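Local atomic coordinates of intracellular serine protease (Bacillus licheniformis, PDB entry 4ZOQ), a protein that probably acts as a subtilisin-like serine endopeptidase that cuts lanthipeptide precursors at a specific peptide bond. Residues G12-L17 and N264-Y269; A27-S32 and V331-A336; S52-D57 and I103-V108; A158-A163 and L196-S201; I211-N216 and G227-E232. All coordinates share one frame; numbering follows the deposited sequence.

Contact 1: residues G12-L17 and N264-Y269; sequences GLDGIL and NIPKGY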
# COMPACT_ATOMS: atom_id res chain seq x y z
N GLY B 12 19.68 1.41 11.52
CA GLY B 12 20.74 1.75 12.46
C GLY B 12 20.36 1.41 13.88
O GLY B 12 21.24 1.09 14.68
N LEU B 13 19.07 1.53 14.22
CA LEU B 13 18.57 1.13 15.55
C LEU B 13 19.31 1.89 16.68
O LEU B 13 19.31 1.46 17.84
CB LEU B 13 18.71 -0.39 15.75
CG LEU B 13 17.96 -1.37 14.83
CD1 LEU B 13 18.33 -2.78 15.16
CD2 LEU B 13 16.44 -1.23 14.98
N ASP B 14 19.93 3.01 16.31
CA ASP B 14 20.76 3.81 17.22
C ASP B 14 21.85 2.97 17.92
O ASP B 14 22.31 3.32 19.01
CB ASP B 14 19.86 4.49 18.25
CG ASP B 14 20.52 5.69 18.90
OD1 ASP B 14 21.58 6.15 18.39
OD2 ASP B 14 19.98 6.18 19.91
N GLY B 15 22.27 1.88 17.30
CA GLY B 15 23.28 1.02 17.90
C GLY B 15 22.77 0.14 19.04
O GLY B 15 23.51 -0.67 19.57
N ILE B 16 21.51 0.30 19.44
CA ILE B 16 20.97 -0.50 20.54
C ILE B 16 20.65 -1.91 20.06
O ILE B 16 19.69 -2.13 19.33
CB ILE B 16 19.68 0.12 21.14
CG1 ILE B 16 19.90 1.58 21.54
CG2 ILE B 16 19.21 -0.72 22.32
CD1 ILE B 16 18.61 2.38 21.74
N LEU B 17 21.45 -2.86 20.51
CA LEU B 17 21.42 -4.22 20.02
C LEU B 17 20.12 -4.95 20.45
O LEU B 17 19.67 -5.88 19.78
CB LEU B 17 22.65 -4.95 20.55
CG LEU B 17 23.05 -6.28 19.93
CD1 LEU B 17 23.86 -5.97 18.66
CD2 LEU B 17 23.87 -7.09 20.93
N ASN B 264 12.53 1.73 26.11
CA ASN B 264 13.72 2.48 25.65
C ASN B 264 13.96 2.44 24.16
O ASN B 264 15.09 2.47 23.69
CB ASN B 264 14.95 1.95 26.38
CG ASN B 264 14.84 2.15 27.87
OD1 ASN B 264 14.90 1.19 28.65
ND2 ASN B 264 14.69 3.40 28.29
N ILE B 265 12.87 2.45 23.41
CA ILE B 265 12.94 2.62 21.98
C ILE B 265 13.15 4.09 21.69
O ILE B 265 12.24 4.89 21.93
CB ILE B 265 11.64 2.18 21.28
CG1 ILE B 265 11.05 0.90 21.91
CG2 ILE B 265 11.84 2.16 19.77
CD1 ILE B 265 11.63 -0.40 21.40
N PRO B 266 14.30 4.45 21.11
CA PRO B 266 14.58 5.86 20.85
C PRO B 266 13.69 6.39 19.73
O PRO B 266 13.07 5.60 19.01
CB PRO B 266 16.05 5.85 20.43
CG PRO B 266 16.22 4.54 19.81
CD PRO B 266 15.33 3.57 20.54
N LYS B 267 13.59 7.71 19.58
CA LYS B 267 12.79 8.25 18.50
C LYS B 267 13.32 7.83 17.15
O LYS B 267 14.51 7.57 17.00
CB LYS B 267 12.68 9.76 18.58
CG LYS B 267 11.75 10.23 19.70
CD LYS B 267 11.78 11.77 19.80
CE LYS B 267 12.67 12.27 20.92
NZ LYS B 267 12.76 13.76 20.87
N GLY B 268 12.41 7.71 16.18
CA GLY B 268 12.78 7.18 14.88
C GLY B 268 12.26 5.77 14.72
O GLY B 268 12.36 5.20 13.63
N TYR B 269 11.80 5.17 15.82
CA TYR B 269 11.21 3.83 15.80
C TYR B 269 10.00 3.78 16.70
O TYR B 269 9.90 4.55 17.66
CB TYR B 269 12.23 2.75 16.22
CG TYR B 269 13.50 2.83 15.42
CD1 TYR B 269 13.56 2.33 14.12
CD2 TYR B 269 14.65 3.40 15.96
CE1 TYR B 269 14.73 2.43 13.37
CE2 TYR B 269 15.83 3.48 15.23
CZ TYR B 269 15.86 2.99 13.93
OH TYR B 269 17.02 3.07 13.20
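The phenol of Tyr269 reaches across to the backbone of Leu13, whose N donates to Tyr269 OH at 2.8 Å with an N-H...O angle of 148°. Tyr269 CG stands anti to its carbonyl carbon, beside the backbone N (chi1 -53°), on the side facing residues 12-17. Leu13 CD2 lies over one face of the ring, 4.3 Å from Tyr269 CE1, while Leu13 CA sits 3.6 Å from Tyr269 CE2. Asp60 completes the polar end: its OD2 bonds to the same hydroxyl and its OD1 to Gly12 N. A phenylalanine at Tyr269 would probably leave Leu13 N and Asp60 OD2 without their shared hydroxyl, loosening the hold on this loop. Farther along, Ile16 and Pro266 meet tip to tip, Ile16 CD1 lying 3.7 Å from Pro266 CD. Asp14 slants across the same proline, with Asp14 CB 4.0 Å from Pro266 CG. Residues 12-17 curl back on themselves through positive phi at Leu13, Asp14 and Gly15, with Gly15 N bonded to Gly12 O and Ile16 N to Leu13 O. On the other side, helix 258-262 ends in a Schellman motif with Asn264 as C-prime residue, and a type II turn from Pro266 to Tyr269, with glycine at its third position, leads into strand 269-272. The contact thus joins an N-terminal loop to a helix-turn-strand connection of the subtilase fold.

Contact 2: residues A27-S32 and V331-A336; sequences AKQTDS and VRAYQA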
# COMPACT_ATOMS: atom_id res chain seq x y z
N ALA B 27 13.86 -10.61 10.58
CA ALA B 27 14.76 -11.77 10.63
C ALA B 27 14.08 -12.98 9.98
O ALA B 27 14.73 -13.75 9.28
CB ALA B 27 15.18 -12.09 12.06
N LYS B 28 12.78 -13.13 10.21
CA LYS B 28 12.03 -14.22 9.58
C LYS B 28 12.02 -14.07 8.06
O LYS B 28 12.41 -14.98 7.33
CB LYS B 28 10.61 -14.27 10.13
CG LYS B 28 9.83 -15.43 9.64
CD LYS B 28 8.42 -15.51 10.23
CE LYS B 28 7.79 -16.88 9.87
NZ LYS B 28 8.10 -17.94 10.87
N GLN B 29 11.65 -12.89 7.59
CA GLN B 29 11.56 -12.60 6.17
C GLN B 29 12.89 -12.82 5.40
O GLN B 29 12.91 -13.45 4.33
CB GLN B 29 11.09 -11.16 5.98
CG GLN B 29 9.60 -10.91 6.20
CD GLN B 29 8.75 -11.30 4.99
OE1 GLN B 29 9.22 -11.99 4.07
NE2 GLN B 29 7.51 -10.81 4.94
N THR B 30 13.99 -12.32 5.98
CA THR B 30 15.28 -12.24 5.32
C THR B 30 16.26 -13.36 5.71
O THR B 30 17.45 -13.29 5.37
CB THR B 30 15.98 -10.88 5.62
OG1 THR B 30 16.21 -10.78 7.03
CG2 THR B 30 15.13 -9.70 5.15
N ASP B 31 15.76 -14.37 6.42
CA ASP B 31 16.57 -15.46 6.96
C ASP B 31 17.75 -14.89 7.79
O ASP B 31 18.93 -15.08 7.44
CB ASP B 31 17.09 -16.38 5.85
CG ASP B 31 17.71 -17.68 6.40
OD1 ASP B 31 17.49 -18.00 7.60
OD2 ASP B 31 18.40 -18.39 5.63
N SER B 32 17.41 -14.16 8.85
CA SER B 32 18.39 -13.46 9.68
C SER B 32 19.30 -12.56 8.83
O SER B 32 20.51 -12.58 9.01
CB SER B 32 19.22 -14.44 10.50
OG SER B 32 18.38 -15.10 11.44
N VAL B 331 4.15 -14.86 2.81
CA VAL B 331 5.31 -14.49 2.01
C VAL B 331 6.60 -14.51 2.83
O VAL B 331 6.65 -14.02 3.93
CB VAL B 331 5.12 -13.08 1.38
CG1 VAL B 331 6.45 -12.55 0.81
CG2 VAL B 331 4.06 -13.13 0.31
N ARG B 332 7.65 -15.10 2.26
CA ARG B 332 8.98 -15.09 2.89
C ARG B 332 9.99 -14.72 1.83
O ARG B 332 10.22 -15.49 0.88
CB ARG B 332 9.31 -16.45 3.52
CG ARG B 332 8.42 -16.82 4.71
CD ARG B 332 8.68 -18.27 5.10
NE ARG B 332 8.35 -19.14 3.96
CZ ARG B 332 8.46 -20.47 3.96
NH1 ARG B 332 8.93 -21.09 5.04
NH2 ARG B 332 8.12 -21.16 2.86
N ALA B 333 10.60 -13.55 1.98
CA ALA B 333 11.52 -13.03 0.96
C ALA B 333 12.66 -14.00 0.64
O ALA B 333 12.97 -14.19 -0.53
CB ALA B 333 12.08 -11.69 1.41
N TYR B 334 13.29 -14.62 1.66
CA TYR B 334 14.42 -15.51 1.38
C TYR B 334 13.98 -16.74 0.59
O TYR B 334 14.72 -17.24 -0.24
CB TYR B 334 15.14 -15.95 2.66
CG TYR B 334 14.42 -17.01 3.45
CD1 TYR B 334 13.48 -16.65 4.43
CD2 TYR B 334 14.68 -18.37 3.23
CE1 TYR B 334 12.80 -17.61 5.15
CE2 TYR B 334 14.02 -19.33 3.95
CZ TYR B 334 13.08 -18.95 4.92
OH TYR B 334 12.41 -19.90 5.65
N GLN B 335 12.75 -17.20 0.82
CA GLN B 335 12.23 -18.33 0.08
C GLN B 335 11.97 -17.92 -1.35
O GLN B 335 12.21 -18.69 -2.28
CB GLN B 335 10.93 -18.85 0.69
CG GLN B 335 11.08 -19.67 1.94
CD GLN B 335 11.90 -20.93 1.76
OE1 GLN B 335 12.25 -21.33 0.63
NE2 GLN B 335 12.14 -21.62 2.89
N ALA B 336 11.47 -16.70 -1.52
CA ALA B 336 11.21 -16.15 -2.85
C ALA B 336 12.47 -16.16 -3.69
O ALA B 336 12.46 -16.61 -4.84
CB ALA B 336 10.66 -14.72 -2.74
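Where helix 24-30 ends and helix 333-338 begins, Gln29 of the first serves two N-H groups in the opening turn of the second. Gln29 O accepts a hydrogen bond from Tyr334 N at 2.9 Å, and the side-chain Gln29 OE1 accepts one from Ala333 N at 3.0 Å with a C=O...N angle of 174°. A bend at chi2 (-80°) swings Gln29 CD round toward the start of the other helix. The amide is fixed from its far end too, since Gln29 NE2 bonds to Gln281 OE1. Tyr334 holds its CG in the crowded position between backbone N and carbonyl carbon (chi1 76°), and its ring edge faces the end of helix 24-30: Tyr334 CD1 is 3.3 Å from Gln29 O, and Tyr334 CE1 is 3.4 Å from Lys28 O. Asp31 CB lies over a face of this ring in a CH-pi contact, 4.1 Å from the Tyr334 centroid. Asp31 has positive phi and closes the first helix in a Schellman motif, in which Ser32 N returns to Ala27 O at 2.7 Å. Arg332 occupies the N-cap position of the second helix. The whole is a junction of helix ends, the Schellman C-terminus of one meeting the N-terminal turn of the other.

Contact 3: residues S52-D57 and I103-V108; sequences SGLDLD and ITPYQV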
# COMPACT_ATOMS: atom_id res chain seq x y z
N SER B 52 0.72 8.55 3.62
CA SER B 52 0.58 9.85 4.29
C SER B 52 1.82 10.73 4.17
O SER B 52 2.06 11.61 5.01
CB SER B 52 0.23 9.65 5.77
OG SER B 52 1.35 9.19 6.49
N GLY B 53 2.64 10.49 3.15
CA GLY B 53 3.86 11.25 2.98
C GLY B 53 5.04 10.47 3.50
O GLY B 53 4.97 9.26 3.64
N LEU B 54 6.12 11.15 3.82
CA LEU B 54 7.29 10.41 4.24
C LEU B 54 8.26 11.33 4.94
O LEU B 54 8.49 12.45 4.52
CB LEU B 54 7.95 9.74 3.03
CG LEU B 54 9.20 8.87 3.21
CD1 LEU B 54 8.97 7.78 4.25
CD2 LEU B 54 9.56 8.24 1.91
N ASP B 55 8.83 10.81 6.01
CA ASP B 55 9.90 11.47 6.73
C ASP B 55 11.19 11.34 5.92
O ASP B 55 11.96 10.38 6.08
CB ASP B 55 10.02 10.85 8.13
CG ASP B 55 10.98 11.59 9.01
OD1 ASP B 55 11.05 12.83 8.89
OD2 ASP B 55 11.64 10.93 9.84
N LEU B 56 11.41 12.32 5.06
CA LEU B 56 12.41 12.30 3.99
C LEU B 56 13.85 12.17 4.47
O LEU B 56 14.74 11.74 3.72
CB LEU B 56 12.27 13.55 3.12
CG LEU B 56 10.90 13.69 2.46
CD1 LEU B 56 10.74 15.05 1.78
CD2 LEU B 56 10.72 12.57 1.45
N ASP B 57 14.11 12.60 5.70
CA ASP B 57 15.48 12.57 6.16
C ASP B 57 15.70 11.56 7.32
O ASP B 57 16.69 11.65 8.05
CB ASP B 57 15.90 13.99 6.58
CG ASP B 57 17.40 14.20 6.53
OD1 ASP B 57 18.04 13.65 5.60
OD2 ASP B 57 17.94 14.90 7.42
N ILE B 103 12.30 4.37 -2.96
CA ILE B 103 10.94 4.51 -2.46
C ILE B 103 10.43 5.91 -2.79
O ILE B 103 11.04 6.89 -2.41
CB ILE B 103 10.84 4.28 -0.93
CG1 ILE B 103 11.19 2.84 -0.55
CG2 ILE B 103 9.45 4.60 -0.42
CD1 ILE B 103 11.46 2.65 0.96
N THR B 104 9.29 6.01 -3.47
CA THR B 104 8.74 7.32 -3.81
C THR B 104 7.40 7.56 -3.12
O THR B 104 6.44 6.85 -3.37
CB THR B 104 8.49 7.47 -5.31
OG1 THR B 104 9.63 7.02 -6.06
CG2 THR B 104 8.16 8.92 -5.65
N PRO B 105 7.33 8.62 -2.30
CA PRO B 105 6.09 8.93 -1.57
C PRO B 105 5.06 9.64 -2.46
O PRO B 105 5.41 10.64 -3.09
CB PRO B 105 6.56 9.86 -0.44
CG PRO B 105 7.77 10.58 -1.03
CD PRO B 105 8.41 9.60 -2.03
N TYR B 106 3.85 9.09 -2.54
CA TYR B 106 2.71 9.76 -3.13
C TYR B 106 1.72 10.03 -2.02
O TYR B 106 0.90 9.15 -1.68
CB TYR B 106 2.05 8.92 -4.22
CG TYR B 106 2.89 8.77 -5.48
CD1 TYR B 106 4.03 7.97 -5.49
CD2 TYR B 106 2.53 9.42 -6.64
CE1 TYR B 106 4.79 7.82 -6.62
CE2 TYR B 106 3.29 9.28 -7.80
CZ TYR B 106 4.42 8.48 -7.78
OH TYR B 106 5.17 8.33 -8.92
N GLN B 107 1.78 11.24 -1.47
CA GLN B 107 1.01 11.62 -0.28
C GLN B 107 -0.45 11.92 -0.60
O GLN B 107 -0.78 12.95 -1.19
CB GLN B 107 1.65 12.83 0.42
CG GLN B 107 0.88 13.26 1.66
CD GLN B 107 1.68 14.20 2.54
OE1 GLN B 107 2.78 14.62 2.18
NE2 GLN B 107 1.17 14.48 3.73
N VAL B 108 -1.33 11.00 -0.22
CA VAL B 108 -2.76 11.17 -0.45
C VAL B 108 -3.55 11.13 0.84
O VAL B 108 -4.77 11.22 0.83
CB VAL B 108 -3.27 10.09 -1.41
CG1 VAL B 108 -2.50 10.12 -2.71
CG2 VAL B 108 -3.15 8.71 -0.76
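Leu54 lies across the ring of Pro105, the two side chains crossing at about a right angle with Leu54 CB 3.7 Å from Pro105 CB. Its CG is anti to the backbone N (chi1 -178°), and beyond it Leu54 CD2 meets Ile103 CG2 at 4.3 Å. Leu56 CD2 adds a looser touch on the same proline, 4.3 Å from Pro105 CG. At the other end the extended chain of Gln107 runs over the backbone of Ser52 and Gly53, Gln107 CG lying 3.6 Å from Gly53 N. Gln107 NE2 comes within 3.3 Å of Ser52 O, but the angle is too poor for a hydrogen bond. Gly53, at phi 100°, suits the place: a beta carbon on it would clash with Gln107 OE1. Ser52 points its hydroxyl the other way, where OG bonds to Asp82 OD1, Gly87 N and Thr84 OG1. Its side chain is about 4 Å from those of Asp51 and His86, both predicted charge-relay residues. Leu54 also packs on Thr88 and Ala91 of helix 86-97. The contact belongs to a beta-alpha-beta crossover of the subtilase fold, in which the loop after strand 46-51, which ends in Asp51, rests on the adjacent parallel strand 102-110.

Contact 4: residues A158-A163 and L196-S201; sequences AANYAA and LKHVVS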
# COMPACT_ATOMS: atom_id res chain seq x y z
N ALA B 158 -8.18 2.18 -12.84
CA ALA B 158 -6.84 2.47 -12.35
C ALA B 158 -6.04 1.18 -12.19
O ALA B 158 -4.87 1.09 -12.61
CB ALA B 158 -6.91 3.22 -11.03
N ALA B 159 -6.68 0.16 -11.63
CA ALA B 159 -6.02 -1.11 -11.41
C ALA B 159 -5.69 -1.78 -12.73
O ALA B 159 -4.61 -2.38 -12.90
CB ALA B 159 -6.88 -2.02 -10.54
N ASN B 160 -6.62 -1.66 -13.68
CA ASN B 160 -6.39 -2.18 -15.02
C ASN B 160 -5.19 -1.50 -15.68
O ASN B 160 -4.35 -2.13 -16.35
CB ASN B 160 -7.66 -1.98 -15.87
CG ASN B 160 -8.83 -2.89 -15.43
OD1 ASN B 160 -8.72 -3.72 -14.52
ND2 ASN B 160 -9.96 -2.74 -16.10
N TYR B 161 -5.06 -0.20 -15.45
CA TYR B 161 -3.98 0.56 -16.07
C TYR B 161 -2.60 0.12 -15.55
O TYR B 161 -1.67 -0.06 -16.33
CB TYR B 161 -4.21 2.05 -15.84
CG TYR B 161 -3.25 2.94 -16.56
CD1 TYR B 161 -3.29 3.07 -17.95
CD2 TYR B 161 -2.31 3.68 -15.85
CE1 TYR B 161 -2.40 3.92 -18.61
CE2 TYR B 161 -1.44 4.52 -16.49
CZ TYR B 161 -1.48 4.65 -17.86
OH TYR B 161 -0.58 5.51 -18.46
N ALA B 162 -2.50 -0.10 -14.24
CA ALA B 162 -1.24 -0.59 -13.66
C ALA B 162 -0.89 -1.98 -14.20
O ALA B 162 0.27 -2.23 -14.58
CB ALA B 162 -1.34 -0.63 -12.15
N ALA B 163 -1.89 -2.86 -14.26
CA ALA B 163 -1.73 -4.23 -14.74
C ALA B 163 -1.30 -4.26 -16.20
O ALA B 163 -0.46 -5.08 -16.62
CB ALA B 163 -3.03 -5.00 -14.57
N LEU B 196 -10.32 -5.12 -5.53
CA LEU B 196 -10.24 -4.99 -6.99
C LEU B 196 -9.43 -6.07 -7.68
O LEU B 196 -8.44 -6.55 -7.16
CB LEU B 196 -9.63 -3.64 -7.37
CG LEU B 196 -10.30 -2.34 -6.94
CD1 LEU B 196 -9.35 -1.17 -7.24
CD2 LEU B 196 -11.63 -2.15 -7.66
N LYS B 197 -9.83 -6.39 -8.90
CA LYS B 197 -9.01 -7.25 -9.73
C LYS B 197 -7.68 -6.54 -10.05
O LYS B 197 -7.63 -5.29 -10.15
CB LYS B 197 -9.78 -7.62 -10.99
CG LYS B 197 -9.22 -8.81 -11.73
CD LYS B 197 -10.01 -9.04 -13.03
CE LYS B 197 -9.74 -10.41 -13.61
NZ LYS B 197 -8.36 -10.49 -14.12
N HIS B 198 -6.60 -7.33 -10.14
CA HIS B 198 -5.23 -6.86 -10.35
C HIS B 198 -4.65 -6.11 -9.12
O HIS B 198 -3.55 -5.57 -9.17
CB HIS B 198 -5.14 -5.98 -11.60
CG HIS B 198 -5.73 -6.61 -12.82
ND1 HIS B 198 -5.21 -7.76 -13.39
CD2 HIS B 198 -6.77 -6.25 -13.60
CE1 HIS B 198 -5.92 -8.09 -14.45
NE2 HIS B 198 -6.87 -7.18 -14.60
N VAL B 199 -5.38 -6.08 -8.03
CA VAL B 199 -4.82 -5.60 -6.78
C VAL B 199 -4.60 -6.81 -5.83
O VAL B 199 -5.49 -7.64 -5.64
CB VAL B 199 -5.72 -4.56 -6.10
CG1 VAL B 199 -5.20 -4.24 -4.73
CG2 VAL B 199 -5.86 -3.30 -6.99
N VAL B 200 -3.38 -6.94 -5.30
CA VAL B 200 -3.03 -8.05 -4.41
C VAL B 200 -3.37 -7.71 -2.96
O VAL B 200 -2.68 -6.90 -2.31
CB VAL B 200 -1.54 -8.37 -4.52
CG1 VAL B 200 -1.16 -9.55 -3.62
CG2 VAL B 200 -1.15 -8.65 -5.99
N SER B 201 -4.41 -8.34 -2.41
CA SER B 201 -4.84 -8.03 -1.05
C SER B 201 -4.01 -8.81 -0.00
O SER B 201 -3.91 -10.03 -0.07
CB SER B 201 -6.32 -8.34 -0.91
OG SER B 201 -6.78 -7.97 0.36
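Ala159, His198 and Ala163 bury most of the surface here, two small helix residues meeting the bend of a tight turn. Ala159 CB points into that turn: it lies 3.4 Å from Lys197 O, with Val199 CG2 at 3.9 Å and Leu196 CD1 at 4.2 Å from the same methyl. The turn is type II, running from Leu196 to Val199 and closed by Val199 N bonding to Leu196 O at 3.2 Å, with His198 at its third position in positive phi. His198 CG is anti to its carbonyl carbon (chi1 -52°), and the imidazole stands between two aliphatic groups. Over one face comes Ala163 CB, 3.9 Å from the His198 centroid and 24° off the ring normal, a CH-pi contact one helical turn on from Ala159. The opposite face has Lys197 CG above it, offset toward the rim. At the ring edge Asn160 OD1 approaches His198 CD2 to 3.3 Å, the amide turned 80° from the imidazole plane. Gln156, one turn earlier on the same helix, donates through NE2 to Asn160 OD1 and to Lys197 O, and so ties the helix to the turn. Around the contact, helix 146-164 lies against helix 116-128 through Ala158, Tyr161 and Ala162, and Ala162 also touches Val169 of strand 168-172. The turn leads into strand 200-205, which runs in the central sheet between the parallel strands 168-172 and 221-226.

Contact 5: residues I211-N216 and G227-E232; sequences ISPYSN and GGYLGE
Gly228 O accepts a hydrogen bond from Tyr214 OH at 2.9 Å, the donor tilted 19° from the carbonyl plane. Ser212 OG lies 3.2 Å from the same Gly228 O, and Ser204 OG bonds to the hydroxyls of both Ser212 and Tyr214. The Tyr214 ring presents its edge to the face of Tyr229 in an offset edge-to-face pair, centroids 5.2 Å apart and planes at 60°. The closest atoms of the two rings, Tyr214 CD2 and Tyr229 CD1, approach to 3.3 Å. Pro213 slants across Tyr229, its CG 3.8 Å from Tyr229 CD2, while Ser212 CB covers part of one Tyr214 face. A type I turn from Ser212 to Ser215 brings these three side chains to one side. Tyr273 meets both tyrosine rings, and Tyr229 OH bonds to Asp235 OD1. An alanine at Tyr214 would probably leave Gly228 O without its phenolic donor and open a gap beside the Tyr229 ring. The side chain of Tyr214 is about 8 Å from that of Ser276, a predicted charge-relay residue. Phenol and serine hydroxyls thus gather round one buried carbonyl beside aromatic rings, which is likely to hold the backbone after strand 221-226 in place.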
# COMPACT_ATOMS: atom_id res chain seq x y z
N ILE B 211 -3.26 -16.22 12.27
CA ILE B 211 -3.67 -14.97 11.67
C ILE B 211 -3.77 -13.94 12.78
O ILE B 211 -4.14 -14.29 13.91
CB ILE B 211 -5.02 -15.08 10.91
CG1 ILE B 211 -5.18 -13.93 9.90
CG2 ILE B 211 -6.22 -15.14 11.90
CD1 ILE B 211 -4.29 -14.09 8.65
N SER B 212 -3.42 -12.69 12.49
CA SER B 212 -3.66 -11.60 13.44
C SER B 212 -5.17 -11.50 13.57
O SER B 212 -5.87 -11.61 12.57
CB SER B 212 -3.06 -10.28 12.96
OG SER B 212 -1.65 -10.35 12.78
N PRO B 213 -5.67 -11.34 14.79
CA PRO B 213 -7.12 -11.30 15.04
C PRO B 213 -7.85 -10.21 14.27
O PRO B 213 -9.02 -10.37 13.93
CB PRO B 213 -7.22 -11.03 16.56
CG PRO B 213 -5.89 -11.50 17.13
CD PRO B 213 -4.87 -11.26 16.04
N TYR B 214 -7.18 -9.10 14.00
CA TYR B 214 -7.81 -7.97 13.32
C TYR B 214 -7.83 -8.17 11.81
O TYR B 214 -8.50 -7.46 11.08
CB TYR B 214 -7.08 -6.68 13.66
CG TYR B 214 -5.61 -6.75 13.31
CD1 TYR B 214 -5.19 -6.58 12.01
CD2 TYR B 214 -4.63 -6.96 14.30
CE1 TYR B 214 -3.86 -6.67 11.66
CE2 TYR B 214 -3.26 -7.02 13.96
CZ TYR B 214 -2.90 -6.88 12.62
OH TYR B 214 -1.60 -6.93 12.19
N SER B 215 -7.06 -9.13 11.33
CA SER B 215 -6.87 -9.22 9.89
C SER B 215 -8.16 -9.62 9.14
O SER B 215 -8.74 -10.66 9.40
CB SER B 215 -5.74 -10.19 9.61
OG SER B 215 -5.35 -10.16 8.27
N ASN B 216 -8.60 -8.78 8.22
CA ASN B 216 -9.73 -9.10 7.36
C ASN B 216 -9.46 -10.37 6.56
O ASN B 216 -8.32 -10.60 6.13
CB ASN B 216 -10.05 -7.93 6.39
CG ASN B 216 -10.79 -6.78 7.06
OD1 ASN B 216 -11.36 -6.92 8.15
ND2 ASN B 216 -10.80 -5.63 6.41
N GLY B 227 2.57 -8.97 10.47
CA GLY B 227 2.24 -7.65 10.96
C GLY B 227 1.94 -7.59 12.46
O GLY B 227 1.57 -6.54 12.97
N GLY B 228 1.98 -8.74 13.15
CA GLY B 228 1.95 -8.72 14.60
C GLY B 228 0.64 -8.29 15.22
O GLY B 228 -0.35 -8.06 14.52
N TYR B 229 0.61 -8.29 16.55
CA TYR B 229 -0.52 -7.69 17.25
C TYR B 229 -0.09 -7.39 18.69
O TYR B 229 1.06 -7.60 19.07
CB TYR B 229 -1.77 -8.57 17.20
CG TYR B 229 -3.02 -7.88 17.74
CD1 TYR B 229 -3.37 -6.58 17.34
CD2 TYR B 229 -3.90 -8.55 18.58
CE1 TYR B 229 -4.54 -5.96 17.82
CE2 TYR B 229 -5.07 -7.97 19.03
CZ TYR B 229 -5.38 -6.66 18.66
OH TYR B 229 -6.55 -6.11 19.14
N LEU B 230 -1.03 -6.89 19.47
CA LEU B 230 -0.77 -6.54 20.85
C LEU B 230 -0.54 -7.81 21.67
O LEU B 230 0.22 -7.79 22.65
CB LEU B 230 -1.94 -5.74 21.42
CG LEU B 230 -2.20 -4.36 20.81
CD1 LEU B 230 -3.63 -3.92 21.06
CD2 LEU B 230 -1.20 -3.35 21.38
N GLY B 231 -1.12 -8.93 21.23
CA GLY B 231 -0.93 -10.20 21.91
C GLY B 231 -1.70 -11.26 21.17
O GLY B 231 -2.62 -10.91 20.44
N GLU B 232 -1.41 -12.54 21.39
CA GLU B 232 -2.12 -13.60 20.67
C GLU B 232 -3.57 -13.67 21.08
O GLU B 232 -4.44 -14.01 20.28
CB GLU B 232 -1.51 -14.97 20.94
CG GLU B 232 -0.29 -15.32 20.16
CD GLU B 232 -0.59 -15.76 18.74
OE1 GLU B 232 -1.69 -16.31 18.47
OE2 GLU B 232 0.34 -15.62 17.92

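In the fold
Contacts 3 and 5 lie on opposite sides of the chain's centre, about 26 Å apart between centres, yet each approaches the predicted charge relay: in contact 3 the Ser52 side chain is about 4 Å from those of Asp51 and His86, in contact 5 that of Tyr214 about 8 Å from that of Ser276. Contacts 1, 2 and 4 lie away from these sites. Contact 1 comes within about 6 Å of contact 3 at the nearest atoms but is about 37 Å from contact 4, centre to centre, across the molecule. Contact 2 runs closer to contacts 4 and 5, at about 7 and 8 Å between nearest atoms. Along the chain, contacts 1 and 2 interleave and span the other three, which follow in series.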